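Long-range contacts in chitinase (Paenibacillus sp. FPU-7, PDB 5GZT), which probably cleaves chitin and chitodextrins at internal beta-1,4 linkages between N-acetylglucosamine units, as an endo-acting chitinase of glycosyl hydrolase family 18: residues T302-A307 with P359-L364; D402-D407 with Y451-A456. All coordinates share one frame; numbering follows the deposited sequence.

Contact 1: residues T302-A307 with P359-L364; sequences THLYYA and PNLKVL
Lys-362 CB lies over one face of the His-303 imidazole, 4.1 Å above its plane and offset toward the rim, while Thr-302 OG1 meets the ring edge in plane, hydrogen-bonded to ND1 at 2.8 Å. Leu-364, its CG anti to the carbonyl carbon (chi1 -70°), wedges between two rings: CD1 reaches His-303 CD2 at 3.9 Å, and CD2 approaches Tyr-305 CE1 obliquely at 3.9 Å. The Tyr-305 hydroxyl is hydrogen-bonded to Tyr-478 OH, and the ring packs edge-to-face with Tyr-282. An alanine in place of Tyr-305 would probably open a gap beside Leu-364 CD2 and cost Tyr-478 a hydroxyl partner. On the face of Leu-304 and Val-363, Leu-361 CD1 touches Leu-304 CB at 4.0 Å. Four backbone hydrogen bonds, from Lys-362 N to Thr-302 O through Tyr-306 N to Leu-364 O (2.9 Å), pair the strands in parallel. Thr-302 O takes a second bond from a water at 2.8 Å, which also donates to Asn-360 O. In this TIM barrel, strand 264-284 lies on the other edge of 303-307; Leu-304 and Tyr-306 pack against helix 344-352, and across the barrel interior Tyr-305 touches Ala-454 and Leu-364 touches Glu-452 of strand 452-457.

Contact 2: residues D402-D407 with Y451-A456; sequences DGIDLD and YELAIA
Gly-403 to Leu-406 pair in parallel with Glu-452 to Ile-455, the strand axes 18° apart, through hydrogen bonds that run from a weak one, Glu-452 N to Asp-402 O at 3.4 Å, to Ala-456 N on Leu-406 O at 3.0 Å. Gly-403 adopts backbone angles that call for glycine, and a CB there would also collide with Glu-452 O. Leu-453 and Ile-404 meet on the outer face, where Leu-453 CD1 comes alongside Ile-404 CB at 4.1 Å and also nears its carbonyl oxygen. Farther along, Ile-455 CG2 faces Leu-406 CB at 4.3 Å. Inside, Asp-405 has CG anti to the backbone N (chi1 163°), which swings OD1 across the neighbouring strand to 3.1 Å from Ile-455 C; OD2 is hydrogen-bonded to Ser-366 OG. Asp-407 lays OD1 against Ala-456 CB, 3.1 Å away and tight, and accepts a weak bond from Ala-456 N; its OD2 is held by Tyr-282 OH. The segment 402-407 opens the DxxDxDxE signature of family 18, whose closing glutamate, two residues beyond Asp-407, is the catalytic acid in relatives, so Asp-405 and Asp-407 probably line the active site. Asp-402, at the other end, forms salt bridges with Lys-355 and Lys-449. Strands 362-368 and 478-481 flank the pair; outside, Ile-404 packs on helix 382-398 and Ile-455 on helix 425-447, while Tyr-451 touches both helices.

In the fold
Contacts 1 and 2 follow one another around the first family 18 barrel, their centres about 11 Å apart. Strand 362-368 joins them: Val-363 O lies 2.9 Å from Asp-402 N, a probable hydrogen bond that continues the parallel pairing from contact 1 into contact 2. Across the barrel interior, His-303 NE2 probably bonds to Glu-452 OE2 at 2.9 Å, tying the first strand of contact 1 to the last of contact 2. Nearer the strands' C-terminal ends, Tyr-305 CE2 packs on Asp-405 CG at 3.2 Å. Through Tyr-305, contact 1 thus probably contributes to the surroundings of the signature aspartates, which lead toward the presumed catalytic end of the barrel.

Contact 1: residues T302-A307 with P359-L364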
ATOM      1  N   THR B 302      -2.321   0.041   3.280  1.00 28.26           N
ATOM      2  CA  THR B 302      -3.713   0.203   2.847  1.00 30.88           C
ATOM      3  C   THR B 302      -4.238  -1.009   2.149  1.00 31.46           C
ATOM      4  O   THR B 302      -5.485  -1.220   2.116  1.00 33.01           O
ATOM      5  CB  THR B 302      -3.898   1.403   1.901  1.00 29.00           C
ATOM      6  OG1 THR B 302      -3.156   1.183   0.698  1.00 27.65           O
ATOM      7  CG2 THR B 302      -3.422   2.632   2.567  1.00 34.01           C
ATOM      8  N   HIS B 303      -3.334  -1.790   1.582  1.00 27.45           N
ATOM      9  CA  HIS B 303      -3.683  -2.998   0.838  1.00 27.81           C
ATOM     10  C   HIS B 303      -2.773  -4.136   1.256  1.00 31.50           C
ATOM     11  O   HIS B 303      -1.585  -3.936   1.427  1.00 30.02           O
ATOM     12  CB  HIS B 303      -3.475  -2.831  -0.638  1.00 25.50           C
ATOM     13  CG  HIS B 303      -4.427  -1.898  -1.313  1.00 33.39           C
ATOM     14  ND1 HIS B 303      -4.567  -0.571  -0.958  1.00 33.22           N
ATOM     15  CD2 HIS B 303      -5.218  -2.079  -2.401  1.00 36.17           C
ATOM     16  CE1 HIS B 303      -5.417   0.012  -1.782  1.00 31.19           C
ATOM     17  NE2 HIS B 303      -5.862  -0.891  -2.632  1.00 33.08           N
ATOM     18  N   LEU B 304      -3.324  -5.335   1.341  1.00 31.73           N
ATOM     19  CA  LEU B 304      -2.599  -6.546   1.698  1.00 29.31           C
ATOM     20  C   LEU B 304      -2.850  -7.514   0.545  1.00 30.27           C
ATOM     21  O   LEU B 304      -4.004  -7.758   0.185  1.00 33.19           O
ATOM     22  CB  LEU B 304      -3.079  -6.961   3.061  1.00 31.41           C
ATOM     23  CG  LEU B 304      -3.044  -8.326   3.778  1.00 35.27           C
ATOM     24  CD1 LEU B 304      -2.206  -9.346   3.058  1.00 39.81           C
ATOM     25  CD2 LEU B 304      -2.751  -8.161   5.263  1.00 31.16           C
ATOM     26  N   TYR B 305      -1.788  -7.933  -0.127  1.00 25.54           N
ATOM     27  CA  TYR B 305      -1.867  -8.910  -1.239  1.00 26.67           C
ATOM     28  C   TYR B 305      -1.444 -10.284  -0.699  1.00 31.34           C
ATOM     29  O   TYR B 305      -0.264 -10.473  -0.216  1.00 26.55           O
ATOM     30  CB  TYR B 305      -0.926  -8.576  -2.421  1.00 24.37           C
ATOM     31  CG  TYR B 305      -1.389  -7.532  -3.371  1.00 25.32           C
ATOM     32  CD1 TYR B 305      -2.363  -6.607  -3.008  1.00 26.20           C
ATOM     33  CD2 TYR B 305      -0.874  -7.467  -4.667  1.00 27.38           C
ATOM     34  CE1 TYR B 305      -2.810  -5.677  -3.913  1.00 28.50           C
ATOM     35  CE2 TYR B 305      -1.321  -6.528  -5.566  1.00 26.32           C
ATOM     36  CZ  TYR B 305      -2.306  -5.659  -5.188  1.00 25.66           C
ATOM     37  OH  TYR B 305      -2.783  -4.650  -6.020  1.00 28.93           O
ATOM     38  N   TYR B 306      -2.364 -11.270  -0.787  1.00 31.48           N
ATOM     39  CA  TYR B 306      -2.044 -12.642  -0.372  1.00 29.57           C
ATOM     40  C   TYR B 306      -1.320 -13.283  -1.513  1.00 28.15           C
ATOM     41  O   TYR B 306      -1.855 -13.430  -2.617  1.00 26.52           O
ATOM     42  CB  TYR B 306      -3.285 -13.444   0.022  1.00 34.40           C
ATOM     43  CG  TYR B 306      -2.983 -14.796   0.668  1.00 30.41           C
ATOM     44  CD1 TYR B 306      -2.469 -14.860   1.938  1.00 31.97           C
ATOM     45  CD2 TYR B 306      -3.209 -15.978  -0.002  1.00 33.46           C
ATOM     46  CE1 TYR B 306      -2.191 -16.080   2.543  1.00 34.72           C
ATOM     47  CE2 TYR B 306      -2.968 -17.209   0.597  1.00 35.24           C
ATOM     48  CZ  TYR B 306      -2.442 -17.254   1.863  1.00 32.39           C
ATOM     49  OH  TYR B 306      -2.212 -18.458   2.474  1.00 34.11           O
ATOM     50  N   ALA B 307      -0.032 -13.597  -1.269  1.00 27.10           N
ATOM     51  CA  ALA B 307       0.839 -14.077  -2.281  1.00 25.56           C
ATOM     52  C   ALA B 307       1.127 -15.578  -2.036  1.00 30.65           C
ATOM     53  O   ALA B 307       2.027 -15.935  -1.240  1.00 23.08           O
ATOM     54  CB  ALA B 307       2.110 -13.301  -2.229  1.00 29.90           C
ATOM     55  N   PRO B 359     -10.061  -0.760   9.474  1.00 48.12           N
ATOM     56  CA  PRO B 359     -11.320  -0.984   8.716  1.00 45.45           C
ATOM     57  C   PRO B 359     -11.229  -0.573   7.250  1.00 44.88           C
ATOM     58  O   PRO B 359     -11.974  -1.108   6.447  1.00 48.57           O
ATOM     59  CB  PRO B 359     -12.372  -0.116   9.457  1.00 48.18           C
ATOM     60  CG  PRO B 359     -11.793   0.117  10.822  1.00 50.33           C
ATOM     61  CD  PRO B 359     -10.282   0.108  10.653  1.00 50.67           C
ATOM     62  N   ASN B 360     -10.318   0.330   6.879  1.00 43.24           N
ATOM     63  CA  ASN B 360     -10.127   0.655   5.451  1.00 42.42           C
ATOM     64  C   ASN B 360      -9.313  -0.310   4.641  1.00 38.35           C
ATOM     65  O   ASN B 360      -9.160  -0.116   3.415  1.00 40.86           O
ATOM     66  CB  ASN B 360      -9.478   2.013   5.313  1.00 51.40           C
ATOM     67  CG  ASN B 360     -10.467   3.108   5.533  1.00 55.58           C
ATOM     68  OD1 ASN B 360     -11.250   3.439   4.646  1.00 68.25           O
ATOM     69  ND2 ASN B 360     -10.485   3.626   6.717  1.00 53.18           N
ATOM     70  N   LEU B 361      -8.733  -1.304   5.315  1.00 36.33           N
ATOM     71  CA  LEU B 361      -7.789  -2.239   4.691  1.00 34.62           C
ATOM     72  C   LEU B 361      -8.480  -3.003   3.624  1.00 32.62           C
ATOM     73  O   LEU B 361      -9.538  -3.541   3.915  1.00 35.09           O
ATOM     74  CB  LEU B 361      -7.241  -3.228   5.725  1.00 32.68           C
ATOM     75  CG  LEU B 361      -6.401  -4.377   5.126  1.00 32.31           C
ATOM     76  CD1 LEU B 361      -5.085  -3.793   4.589  1.00 29.66           C
ATOM     77  CD2 LEU B 361      -6.158  -5.437   6.205  1.00 29.56           C
ATOM     78  N   LYS B 362      -7.937  -3.006   2.403  1.00 32.33           N
ATOM     79  CA  LYS B 362      -8.324  -3.934   1.337  1.00 33.63           C
ATOM     80  C   LYS B 362      -7.390  -5.152   1.269  1.00 36.62           C
ATOM     81  O   LYS B 362      -6.165  -5.013   1.425  1.00 34.39           O
ATOM     82  CB  LYS B 362      -8.394  -3.247  -0.030  1.00 38.00           C
ATOM     83  CG  LYS B 362      -9.739  -2.541  -0.212  1.00 45.90           C
ATOM     84  CD  LYS B 362      -9.791  -1.588  -1.381  1.00 50.27           C
ATOM     85  CE  LYS B 362     -10.995  -0.638  -1.219  1.00 51.34           C
ATOM     86  NZ  LYS B 362     -12.291  -1.319  -1.454  1.00 52.93           N
ATOM     87  N   VAL B 363      -7.968  -6.342   1.066  1.00 34.60           N
ATOM     88  CA  VAL B 363      -7.197  -7.544   0.918  1.00 32.68           C
ATOM     89  C   VAL B 363      -7.455  -8.119  -0.420  1.00 32.26           C
ATOM     90  O   VAL B 363      -8.590  -8.411  -0.714  1.00 37.67           O
ATOM     91  CB  VAL B 363      -7.522  -8.599   1.997  1.00 32.00           C
ATOM     92  CG1 VAL B 363      -6.620  -9.820   1.818  1.00 33.71           C
ATOM     93  CG2 VAL B 363      -7.386  -8.060   3.427  1.00 32.42           C
ATOM     94  N   LEU B 364      -6.425  -8.330  -1.238  1.00 28.94           N
ATOM     95  CA  LEU B 364      -6.597  -8.935  -2.534  1.00 25.58           C
ATOM     96  C   LEU B 364      -5.882 -10.239  -2.655  1.00 30.04           C
ATOM     97  O   LEU B 364      -4.923 -10.487  -1.944  1.00 28.53           O
ATOM     98  CB  LEU B 364      -6.113  -8.031  -3.635  1.00 26.26           C
ATOM     99  CG  LEU B 364      -6.918  -6.736  -3.978  1.00 26.18           C
ATOM    100  CD1 LEU B 364      -6.806  -5.632  -2.940  1.00 25.23           C
ATOM    101  CD2 LEU B 364      -6.422  -6.219  -5.295  1.00 27.01           C
TER
HETATM  102  O   HOH W   1      -7.464   0.564   1.361  1.00 34.52           O

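Contact 2: residues D402-D407 with Y451-A456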
ATOM      1  N   ASP B 402     -11.285  -8.139  -1.609  1.00 35.68           N
ATOM      2  CA  ASP B 402     -11.639  -6.893  -2.166  1.00 33.63           C
ATOM      3  C   ASP B 402     -11.179  -6.724  -3.564  1.00 31.99           C
ATOM      4  O   ASP B 402     -11.351  -5.656  -4.149  1.00 37.66           O
ATOM      5  CB  ASP B 402     -11.104  -5.813  -1.283  1.00 36.28           C
ATOM      6  CG  ASP B 402     -11.653  -5.890   0.120  1.00 42.04           C
ATOM      7  OD1 ASP B 402     -12.877  -5.692   0.269  1.00 42.63           O
ATOM      8  OD2 ASP B 402     -10.878  -6.097   1.099  1.00 40.84           O
ATOM      9  N   GLY B 403     -10.617  -7.754  -4.168  1.00 29.67           N
ATOM     10  CA  GLY B 403     -10.172  -7.606  -5.548  1.00 29.11           C
ATOM     11  C   GLY B 403      -9.165  -8.642  -5.946  1.00 31.87           C
ATOM     12  O   GLY B 403      -8.874  -9.542  -5.174  1.00 33.03           O
ATOM     13  N   ILE B 404      -8.636  -8.511  -7.156  1.00 31.70           N
ATOM     14  CA  ILE B 404      -7.795  -9.530  -7.759  1.00 31.27           C
ATOM     15  C   ILE B 404      -6.605  -8.793  -8.373  1.00 33.91           C
ATOM     16  O   ILE B 404      -6.782  -7.769  -9.103  1.00 37.07           O
ATOM     17  CB  ILE B 404      -8.496 -10.238  -8.946  1.00 32.59           C
ATOM     18  CG1 ILE B 404      -9.729 -11.046  -8.480  1.00 37.64           C
ATOM     19  CG2 ILE B 404      -7.606 -11.210  -9.691  1.00 32.05           C
ATOM     20  CD1 ILE B 404     -10.590 -11.526  -9.656  1.00 42.15           C
ATOM     21  N   ASP B 405      -5.430  -9.381  -8.191  1.00 29.92           N
ATOM     22  CA  ASP B 405      -4.200  -8.919  -8.832  1.00 32.93           C
ATOM     23  C   ASP B 405      -3.561 -10.062  -9.613  1.00 27.77           C
ATOM     24  O   ASP B 405      -3.481 -11.142  -9.108  1.00 31.73           O
ATOM     25  CB  ASP B 405      -3.240  -8.289  -7.739  1.00 32.95           C
ATOM     26  CG  ASP B 405      -1.823  -8.162  -8.231  1.00 31.84           C
ATOM     27  OD1 ASP B 405      -1.592  -7.209  -8.990  1.00 30.83           O
ATOM     28  OD2 ASP B 405      -1.003  -9.055  -7.940  1.00 32.32           O
ATOM     29  N   LEU B 406      -3.058  -9.847 -10.815  1.00 29.18           N
ATOM     30  CA  LEU B 406      -2.342 -10.914 -11.508  1.00 29.38           C
ATOM     31  C   LEU B 406      -0.891 -10.597 -11.593  1.00 30.33           C
ATOM     32  O   LEU B 406      -0.537  -9.482 -12.012  1.00 27.80           O
ATOM     33  CB  LEU B 406      -2.805 -11.086 -12.929  1.00 31.60           C
ATOM     34  CG  LEU B 406      -4.312 -11.355 -13.229  1.00 34.10           C
ATOM     35  CD1 LEU B 406      -4.409 -11.750 -14.682  1.00 32.73           C
ATOM     36  CD2 LEU B 406      -4.854 -12.432 -12.321  1.00 38.10           C
ATOM     37  N   ASP B 407      -0.054 -11.591 -11.282  1.00 28.20           N
ATOM     38  CA  ASP B 407       1.400 -11.516 -11.416  1.00 31.75           C
ATOM     39  C   ASP B 407       1.855 -12.595 -12.336  1.00 33.31           C
ATOM     40  O   ASP B 407       2.408 -13.660 -11.885  1.00 29.81           O
ATOM     41  CB  ASP B 407       2.152 -11.614 -10.031  1.00 31.81           C
ATOM     42  CG  ASP B 407       1.719 -10.550  -9.048  1.00 36.64           C
ATOM     43  OD1 ASP B 407       0.821  -9.722  -9.438  1.00 34.34           O
ATOM     44  OD2 ASP B 407       2.251 -10.524  -7.872  1.00 36.41           O
ATOM     45  N   TYR B 451     -14.783  -3.446  -6.816  1.00 36.57           N
ATOM     46  CA  TYR B 451     -13.666  -4.434  -6.800  1.00 40.43           C
ATOM     47  C   TYR B 451     -12.504  -3.896  -7.640  1.00 40.27           C
ATOM     48  O   TYR B 451     -12.710  -3.432  -8.772  1.00 38.44           O
ATOM     49  CB  TYR B 451     -14.071  -5.832  -7.368  1.00 42.19           C
ATOM     50  CG  TYR B 451     -15.312  -6.400  -6.676  1.00 42.96           C
ATOM     51  CD1 TYR B 451     -15.329  -6.552  -5.294  1.00 44.65           C
ATOM     52  CD2 TYR B 451     -16.499  -6.710  -7.404  1.00 48.61           C
ATOM     53  CE1 TYR B 451     -16.465  -7.018  -4.636  1.00 49.07           C
ATOM     54  CE2 TYR B 451     -17.675  -7.171  -6.749  1.00 43.85           C
ATOM     55  CZ  TYR B 451     -17.652  -7.315  -5.368  1.00 47.79           C
ATOM     56  OH  TYR B 451     -18.718  -7.778  -4.639  1.00 41.58           O
ATOM     57  N   GLU B 452     -11.287  -4.028  -7.104  1.00 34.24           N
ATOM     58  CA  GLU B 452     -10.057  -3.616  -7.783  1.00 34.16           C
ATOM     59  C   GLU B 452      -9.534  -4.702  -8.705  1.00 31.13           C
ATOM     60  O   GLU B 452      -9.668  -5.872  -8.432  1.00 36.16           O
ATOM     61  CB  GLU B 452      -8.962  -3.269  -6.758  1.00 33.57           C
ATOM     62  CG  GLU B 452      -9.141  -1.998  -5.959  1.00 32.02           C
ATOM     63  CD  GLU B 452      -7.827  -1.546  -5.240  1.00 34.87           C
ATOM     64  OE1 GLU B 452      -6.951  -2.408  -5.022  1.00 34.09           O
ATOM     65  OE2 GLU B 452      -7.668  -0.339  -4.872  1.00 33.24           O
ATOM     66  N   LEU B 453      -8.939  -4.304  -9.804  1.00 30.06           N
ATOM     67  CA  LEU B 453      -8.176  -5.198 -10.642  1.00 30.80           C
ATOM     68  C   LEU B 453      -6.809  -4.564 -10.888  1.00 31.75           C
ATOM     69  O   LEU B 453      -6.710  -3.381 -11.268  1.00 36.75           O
ATOM     70  CB  LEU B 453      -8.841  -5.416 -11.978  1.00 30.19           C
ATOM     71  CG  LEU B 453      -8.148  -6.414 -12.874  1.00 32.09           C
ATOM     72  CD1 LEU B 453      -8.223  -7.843 -12.322  1.00 37.08           C
ATOM     73  CD2 LEU B 453      -8.754  -6.358 -14.244  1.00 36.55           C
ATOM     74  N   ALA B 454      -5.746  -5.348 -10.686  1.00 34.90           N
ATOM     75  CA  ALA B 454      -4.366  -4.829 -10.737  1.00 30.62           C
ATOM     76  C   ALA B 454      -3.454  -5.899 -11.221  1.00 32.04           C
ATOM     77  O   ALA B 454      -3.830  -7.078 -11.242  1.00 29.31           O
ATOM     78  CB  ALA B 454      -3.929  -4.292  -9.353  1.00 31.60           C
ATOM     79  N   ILE B 455      -2.283  -5.504 -11.689  1.00 28.71           N
ATOM     80  CA  ILE B 455      -1.243  -6.435 -12.002  1.00 30.26           C
ATOM     81  C   ILE B 455       0.075  -6.043 -11.347  1.00 32.33           C
ATOM     82  O   ILE B 455       0.261  -4.870 -10.981  1.00 31.40           O
ATOM     83  CB  ILE B 455      -0.998  -6.572 -13.520  1.00 30.79           C
ATOM     84  CG1 ILE B 455      -0.410  -5.296 -14.142  1.00 30.61           C
ATOM     85  CG2 ILE B 455      -2.308  -7.003 -14.181  1.00 32.50           C
ATOM     86  CD1 ILE B 455       0.027  -5.476 -15.581  1.00 29.31           C
ATOM     87  N   ALA B 456       0.968  -7.022 -11.238  1.00 28.63           N
ATOM     88  CA  ALA B 456       2.419  -6.779 -11.086  1.00 28.80           C
ATOM     89  C   ALA B 456       3.110  -6.913 -12.414  1.00 25.61           C
ATOM     90  O   ALA B 456       2.905  -7.885 -13.150  1.00 28.44           O
ATOM     91  CB  ALA B 456       3.056  -7.721 -10.059  1.00 26.50           C
TER